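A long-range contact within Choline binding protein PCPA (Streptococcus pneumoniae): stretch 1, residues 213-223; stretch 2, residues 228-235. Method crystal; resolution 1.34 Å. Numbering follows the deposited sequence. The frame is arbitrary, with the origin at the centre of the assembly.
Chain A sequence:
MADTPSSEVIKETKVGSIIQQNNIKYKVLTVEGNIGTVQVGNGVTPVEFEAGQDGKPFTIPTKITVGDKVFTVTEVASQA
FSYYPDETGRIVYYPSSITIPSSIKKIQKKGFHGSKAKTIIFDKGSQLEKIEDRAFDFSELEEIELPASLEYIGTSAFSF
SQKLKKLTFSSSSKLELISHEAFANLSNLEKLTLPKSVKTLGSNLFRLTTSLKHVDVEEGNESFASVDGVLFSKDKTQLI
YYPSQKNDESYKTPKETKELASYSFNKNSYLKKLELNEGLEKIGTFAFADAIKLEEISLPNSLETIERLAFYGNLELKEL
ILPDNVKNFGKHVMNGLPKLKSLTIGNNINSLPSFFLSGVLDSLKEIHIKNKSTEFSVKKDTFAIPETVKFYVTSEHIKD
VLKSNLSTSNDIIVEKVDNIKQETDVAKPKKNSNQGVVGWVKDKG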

ATOM      1  N   LYS A 213      14.153  -0.505   2.894  1.00 11.66           N
ATOM      2  CA  LYS A 213      15.300   0.320   2.510  1.00 11.76           C
ATOM      3  C   LYS A 213      15.513   0.253   0.996  1.00 13.79           C
ATOM      4  O   LYS A 213      16.009   1.207   0.397  1.00 13.85           O
ATOM      5  N   HIS A 214      15.140  -0.877   0.386  1.00 12.46           N
ATOM      6  CA  HIS A 214      15.318  -1.037  -1.049  1.00 13.73           C
ATOM      7  C   HIS A 214      14.413  -2.138  -1.564  1.00 14.85           C
ATOM      8  O   HIS A 214      14.140  -3.132  -0.881  1.00 14.21           O
ATOM      9  N   VAL A 215      13.878  -1.903  -2.753  1.00 12.84           N
ATOM     10  CA  VAL A 215      13.077  -2.888  -3.486  1.00 12.03           C
ATOM     11  C   VAL A 215      13.910  -3.189  -4.732  1.00 16.37           C
ATOM     12  O   VAL A 215      14.170  -2.287  -5.528  1.00 16.83           O
ATOM     13  N   ASP A 216      14.367  -4.427  -4.859  1.00 13.64           N
ATOM     14  CA  ASP A 216      15.183  -4.872  -6.001  1.00 13.34           C
ATOM     15  C   ASP A 216      14.312  -5.572  -7.038  1.00 13.77           C
ATOM     16  O   ASP A 216      13.209  -6.030  -6.719  1.00 12.53           O
ATOM     17  N   VAL A 217      14.798  -5.633  -8.281  1.00 13.04           N
ATOM     18  CA  VAL A 217      14.085  -6.280  -9.373  1.00 11.58           C
ATOM     19  C   VAL A 217      15.076  -7.215 -10.048  1.00 13.35           C
ATOM     20  O   VAL A 217      16.172  -6.768 -10.452  1.00 14.31           O
ATOM     21  N   GLU A 218      14.739  -8.497 -10.124  1.00 12.28           N
ATOM     22  CA  GLU A 218      15.625  -9.492 -10.721  1.00 12.36           C
ATOM     23  C   GLU A 218      15.968  -9.090 -12.152  1.00 15.05           C
ATOM     24  O   GLU A 218      15.123  -8.577 -12.890  1.00 13.53           O
ATOM     25  N   GLU A 219      17.236  -9.327 -12.546  1.00 14.09           N
ATOM     26  CA  GLU A 219      17.684  -9.037 -13.909  1.00 13.82           C
ATOM     27  C   GLU A 219      16.771  -9.722 -14.934  1.00 14.51           C
ATOM     28  O   GLU A 219      16.440 -10.900 -14.774  1.00 14.93           O
ATOM     29  N   GLY A 220      16.377  -8.981 -15.968  1.00 14.20           N
ATOM     30  CA  GLY A 220      15.561  -9.553 -17.022  1.00 14.21           C
ATOM     31  C   GLY A 220      14.075  -9.283 -16.905  1.00 16.34           C
ATOM     32  O   GLY A 220      13.323  -9.642 -17.812  1.00 16.02           O
ATOM     33  N   ASN A 221      13.620  -8.668 -15.788  1.00 12.64           N
ATOM     34  CA  ASN A 221      12.197  -8.353 -15.658  1.00 11.76           C
ATOM     35  C   ASN A 221      11.824  -7.381 -16.781  1.00 14.28           C
ATOM     36  O   ASN A 221      12.544  -6.419 -17.009  1.00 13.62           O
ATOM     37  N   GLU A 222      10.735  -7.668 -17.494  1.00 13.00           N
ATOM     38  CA  GLU A 222      10.358  -6.848 -18.650  1.00 14.37           C
ATOM     39  C   GLU A 222       9.398  -5.716 -18.332  1.00 15.02           C
ATOM     40  O   GLU A 222       9.118  -4.905 -19.221  1.00 15.60           O
ATOM     41  N   SER A 223       8.867  -5.658 -17.084  1.00 11.64           N
ATOM     42  CA  SER A 223       7.829  -4.684 -16.735  1.00 10.48           C
ATOM     43  C   SER A 223       8.259  -3.650 -15.712  1.00 12.44           C
ATOM     44  O   SER A 223       7.625  -2.582 -15.633  1.00 11.93           O
ATOM     45  N   ASP A 228      18.746   2.296  -7.672  1.00 16.44           N
ATOM     46  CA  ASP A 228      19.160   2.724  -6.331  1.00 17.07           C
ATOM     47  C   ASP A 228      18.077   2.405  -5.288  1.00 18.13           C
ATOM     48  O   ASP A 228      17.880   3.130  -4.301  1.00 18.54           O
ATOM     49  N   GLY A 229      17.418   1.275  -5.514  1.00 15.27           N
ATOM     50  CA  GLY A 229      16.416   0.732  -4.609  1.00 14.27           C
ATOM     51  C   GLY A 229      15.020   1.297  -4.784  1.00 12.90           C
ATOM     52  O   GLY A 229      14.112   0.854  -4.078  1.00 12.70           O
ATOM     53  N   VAL A 230      14.838   2.202  -5.749  1.00 10.87           N
ATOM     54  CA  VAL A 230      13.543   2.835  -6.080  1.00 10.19           C
ATOM     55  C   VAL A 230      12.875   2.046  -7.182  1.00 13.78           C
ATOM     56  O   VAL A 230      13.511   1.764  -8.201  1.00 13.07           O
ATOM     57  N   LEU A 231      11.602   1.680  -6.985  1.00 11.74           N
ATOM     58  CA  LEU A 231      10.859   0.882  -7.950  1.00 10.67           C
ATOM     59  C   LEU A 231      10.150   1.743  -8.985  1.00 10.99           C
ATOM     60  O   LEU A 231       9.378   2.634  -8.624  1.00 11.07           O
ATOM     61  N   PHE A 232      10.386   1.453 -10.276  1.00 10.66           N
ATOM     62  CA  PHE A 232       9.787   2.110 -11.411  1.00 10.26           C
ATOM     63  C   PHE A 232       9.190   1.075 -12.351  1.00 11.79           C
ATOM     64  O   PHE A 232       9.568  -0.105 -12.325  1.00 11.11           O
ATOM     65  N   SER A 233       8.366   1.543 -13.269  1.00 10.28           N
ATOM     66  CA  SER A 233       8.025   0.743 -14.446  1.00 10.29           C
ATOM     67  C   SER A 233       9.332   0.639 -15.275  1.00 12.88           C
ATOM     68  O   SER A 233      10.215   1.497 -15.167  1.00 13.07           O
ATOM     69  N   LYS A 234       9.478  -0.424 -16.088  1.00 11.42           N
ATOM     70  CA  LYS A 234      10.695  -0.604 -16.873  1.00 11.94           C
ATOM     71  C   LYS A 234      11.073   0.649 -17.701  1.00 15.63           C
ATOM     72  O   LYS A 234      12.254   1.020 -17.766  1.00 17.22           O
ATOM     73  N   ASP A 235      10.065   1.322 -18.265  1.00 13.52           N
ATOM     74  CA  ASP A 235      10.298   2.528 -19.083  1.00 15.09           C
ATOM     75  C   ASP A 235      10.520   3.822 -18.260  1.00 17.84           C
ATOM     76  O   ASP A 235      10.744   4.888 -18.851  1.00 17.53           O
TER

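Which side chains point into the contact? V215 and V217 do so from the first stretch, L231 and K234 from the second. Both valines are in the t rotamer. L231 combines chi1 t with chi2 p; its CD1 lies 3.7 Å from V217 CG2 and its CD2 4.3 Å from V215 CG1, with CD1 of L231 almost as near that same V215 CG1, at 4.4 Å. These apolar groups need no polar partner.

What satisfies the backbone at each end of this apolar patch? At one end V215 N donates to G229 O over 3.1 Å, almost straight at 174°. G229 has no side chain, and H214 CB, on a residue with chi1 p, comes to 3.7 Å from G229 CA; a CB on G229 would clash with it. At the other end K234 N donates to S223 O at 2.9 Å, and S233 CA makes a CA-H...O contact with that same oxygen at 3.6 Å.

How is the K234 ammonium satisfied? The K234 chain, with chi angles t, p, t, t, takes K234 NZ to N221 O, but at 3.4 Å this direct hydrogen bond is weak. Two waters reinforce it. Water 1 accepts from K234 NZ at 2.8 Å and donates to N221 O at 3.2 Å; water 2 does the same, at 2.7 Å from K234 NZ and 2.9 Å from N221 O. The carbonyl thus receives the lysine both directly and through two bridges.

What holds the polar side chains near S223 and S233? N221, chi1 t, folds back on its own stretch: its OD1 accepts from S223 N at 2.8 Å, and its ND2 is hydrogen-bonded elsewhere in the structure. S233, chi1 p, donates from OG to D235 OD1 at 2.7 Å. Neither side chain spends its polar atoms on the opposite stretch.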

ATOM      1  CB  LYS A 213      16.562  -0.193   3.231  1.00 12.99           C
ATOM      2  CG  LYS A 213      16.522   0.045   4.726  1.00 13.97           C
ATOM      3  CD  LYS A 213      17.750  -0.557   5.434  1.00 16.69           C
ATOM      4  CE  LYS A 213      17.658  -0.282   6.922  1.00 19.46           C
ATOM      5  NZ  LYS A 213      18.824  -0.851   7.659  1.00 26.33           N
ATOM      6  CB  HIS A 214      16.815  -1.248  -1.472  1.00 16.98           C
ATOM      7  CG  HIS A 214      17.493  -2.441  -0.873  1.00 20.27           C
ATOM      8  ND1 HIS A 214      18.118  -2.373   0.367  1.00 22.64           N
ATOM      9  CD2 HIS A 214      17.691  -3.677  -1.392  1.00 20.41           C
ATOM     10  CE1 HIS A 214      18.630  -3.580   0.584  1.00 21.19           C
ATOM     11  NE2 HIS A 214      18.406  -4.397  -0.445  1.00 21.64           N
ATOM     12  CB  VAL A 215      11.652  -2.384  -3.841  1.00 15.15           C
ATOM     13  CG1 VAL A 215      10.922  -3.435  -4.687  1.00 15.71           C
ATOM     14  CG2 VAL A 215      10.852  -2.041  -2.572  1.00 14.74           C
ATOM     15  CB  ASP A 216      16.290  -5.840  -5.520  1.00 15.05           C
ATOM     16  CG  ASP A 216      17.308  -5.269  -4.551  1.00 24.26           C
ATOM     17  OD1 ASP A 216      17.218  -4.075  -4.241  1.00 24.58           O
ATOM     18  OD2 ASP A 216      18.195  -6.031  -4.103  1.00 26.41           O
ATOM     19  CB  VAL A 217      13.530  -5.256 -10.377  1.00 13.28           C
ATOM     20  CG1 VAL A 217      12.942  -5.958 -11.593  1.00 14.17           C
ATOM     21  CG2 VAL A 217      12.477  -4.365  -9.737  1.00 12.67           C
ATOM     22  CB  GLU A 218      14.958 -10.857 -10.725  1.00 13.61           C
ATOM     23  CG  GLU A 218      15.886 -11.995 -11.110  1.00 16.59           C
ATOM     24  CD  GLU A 218      15.313 -13.394 -10.989  1.00 19.34           C
ATOM     25  OE1 GLU A 218      14.095 -13.510 -10.795  1.00 15.93           O
ATOM     26  OE2 GLU A 218      16.077 -14.384 -11.054  1.00 19.65           O
ATOM     27  CB  GLU A 219      19.144  -9.541 -14.059  1.00 15.86           C
ATOM     28  CG  GLU A 219      19.757  -9.490 -15.456  1.00 18.48           C
ATOM     29  CD  GLU A 219      19.903  -8.123 -16.088  1.00 32.00           C
ATOM     30  OE1 GLU A 219      20.076  -7.139 -15.335  1.00 22.18           O
ATOM     31  OE2 GLU A 219      19.855  -8.037 -17.337  1.00 34.44           O
ATOM     32  CB  ASN A 221      11.932  -7.745 -14.288  1.00 11.31           C
ATOM     33  CG  ASN A 221      10.459  -7.553 -14.031  1.00 11.48           C
ATOM     34  OD1 ASN A 221       9.790  -6.738 -14.689  1.00 12.02           O
ATOM     35  ND2 ASN A 221       9.891  -8.330 -13.085  1.00 10.91           N
ATOM     36  CB  GLU A 222       9.704  -7.744 -19.738  1.00 16.47           C
ATOM     37  CG  GLU A 222      10.669  -8.726 -20.397  1.00 25.68           C
ATOM     38  CD  GLU A 222      10.039  -9.807 -21.256  1.00 50.66           C
ATOM     39  OE1 GLU A 222       8.799  -9.799 -21.440  1.00 45.03           O
ATOM     40  OE2 GLU A 222      10.796 -10.683 -21.732  1.00 54.92           O
ATOM     41  CB  SER A 223       6.608  -5.438 -16.210  1.00 13.06           C
ATOM     42  OG  SER A 223       6.164  -6.354 -17.212  1.00 15.94           O
ATOM     43  CB  ASP A 228      19.611   4.203  -6.329  1.00 19.02           C
ATOM     44  CG  ASP A 228      20.836   4.442  -7.201  1.00 30.45           C
ATOM     45  OD1 ASP A 228      21.778   3.618  -7.140  1.00 31.78           O
ATOM     46  OD2 ASP A 228      20.835   5.424  -7.968  1.00 31.17           O
ATOM     47  CB  VAL A 230      13.725   4.318  -6.488  1.00 12.49           C
ATOM     48  CG1 VAL A 230      12.377   4.991  -6.732  1.00 12.01           C
ATOM     49  CG2 VAL A 230      14.481   5.078  -5.398  1.00 12.43           C
ATOM     50  CB  LEU A 231       9.859  -0.005  -7.202  1.00 10.61           C
ATOM     51  CG  LEU A 231       8.955  -0.895  -8.037  1.00 10.14           C
ATOM     52  CD1 LEU A 231       9.738  -2.014  -8.734  1.00 11.75           C
ATOM     53  CD2 LEU A 231       7.898  -1.529  -7.135  1.00 11.25           C
ATOM     54  CB  PHE A 232      10.887   2.812 -12.233  1.00 11.37           C
ATOM     55  CG  PHE A 232      11.495   4.056 -11.631  1.00 10.76           C
ATOM     56  CD1 PHE A 232      12.539   3.964 -10.722  1.00 12.42           C
ATOM     57  CD2 PHE A 232      10.992   5.309 -11.944  1.00 12.18           C
ATOM     58  CE1 PHE A 232      13.120   5.114 -10.187  1.00 14.35           C
ATOM     59  CE2 PHE A 232      11.573   6.459 -11.406  1.00 12.07           C
ATOM     60  CZ  PHE A 232      12.617   6.348 -10.511  1.00 13.33           C
ATOM     61  CB  SER A 233       6.956   1.420 -15.289  1.00 13.46           C
ATOM     62  OG  SER A 233       7.327   2.743 -15.675  1.00 12.80           O
ATOM     63  CB  LYS A 234      10.499  -1.831 -17.774  1.00 12.94           C
ATOM     64  CG  LYS A 234      11.712  -2.188 -18.617  1.00 16.65           C
ATOM     65  CD  LYS A 234      12.733  -2.940 -17.841  1.00 27.57           C
ATOM     66  CE  LYS A 234      13.818  -3.427 -18.768  1.00 39.69           C
ATOM     67  NZ  LYS A 234      14.845  -4.187 -18.026  1.00 56.19           N
ATOM     68  CB  ASP A 235       9.166   2.700 -20.106  1.00 17.08           C
ATOM     69  CG  ASP A 235       7.770   2.973 -19.532  1.00 20.66           C
ATOM     70  OD1 ASP A 235       7.665   3.303 -18.325  1.00 17.47           O
ATOM     71  OD2 ASP A 235       6.783   2.840 -20.278  1.00 22.39           O
TER
HETATM   72  O   HOH W   1      14.374  -4.442 -15.277  1.00 27.09           O
HETATM   73  O   HOH W   2      14.774  -6.792 -18.856  1.00 52.25           O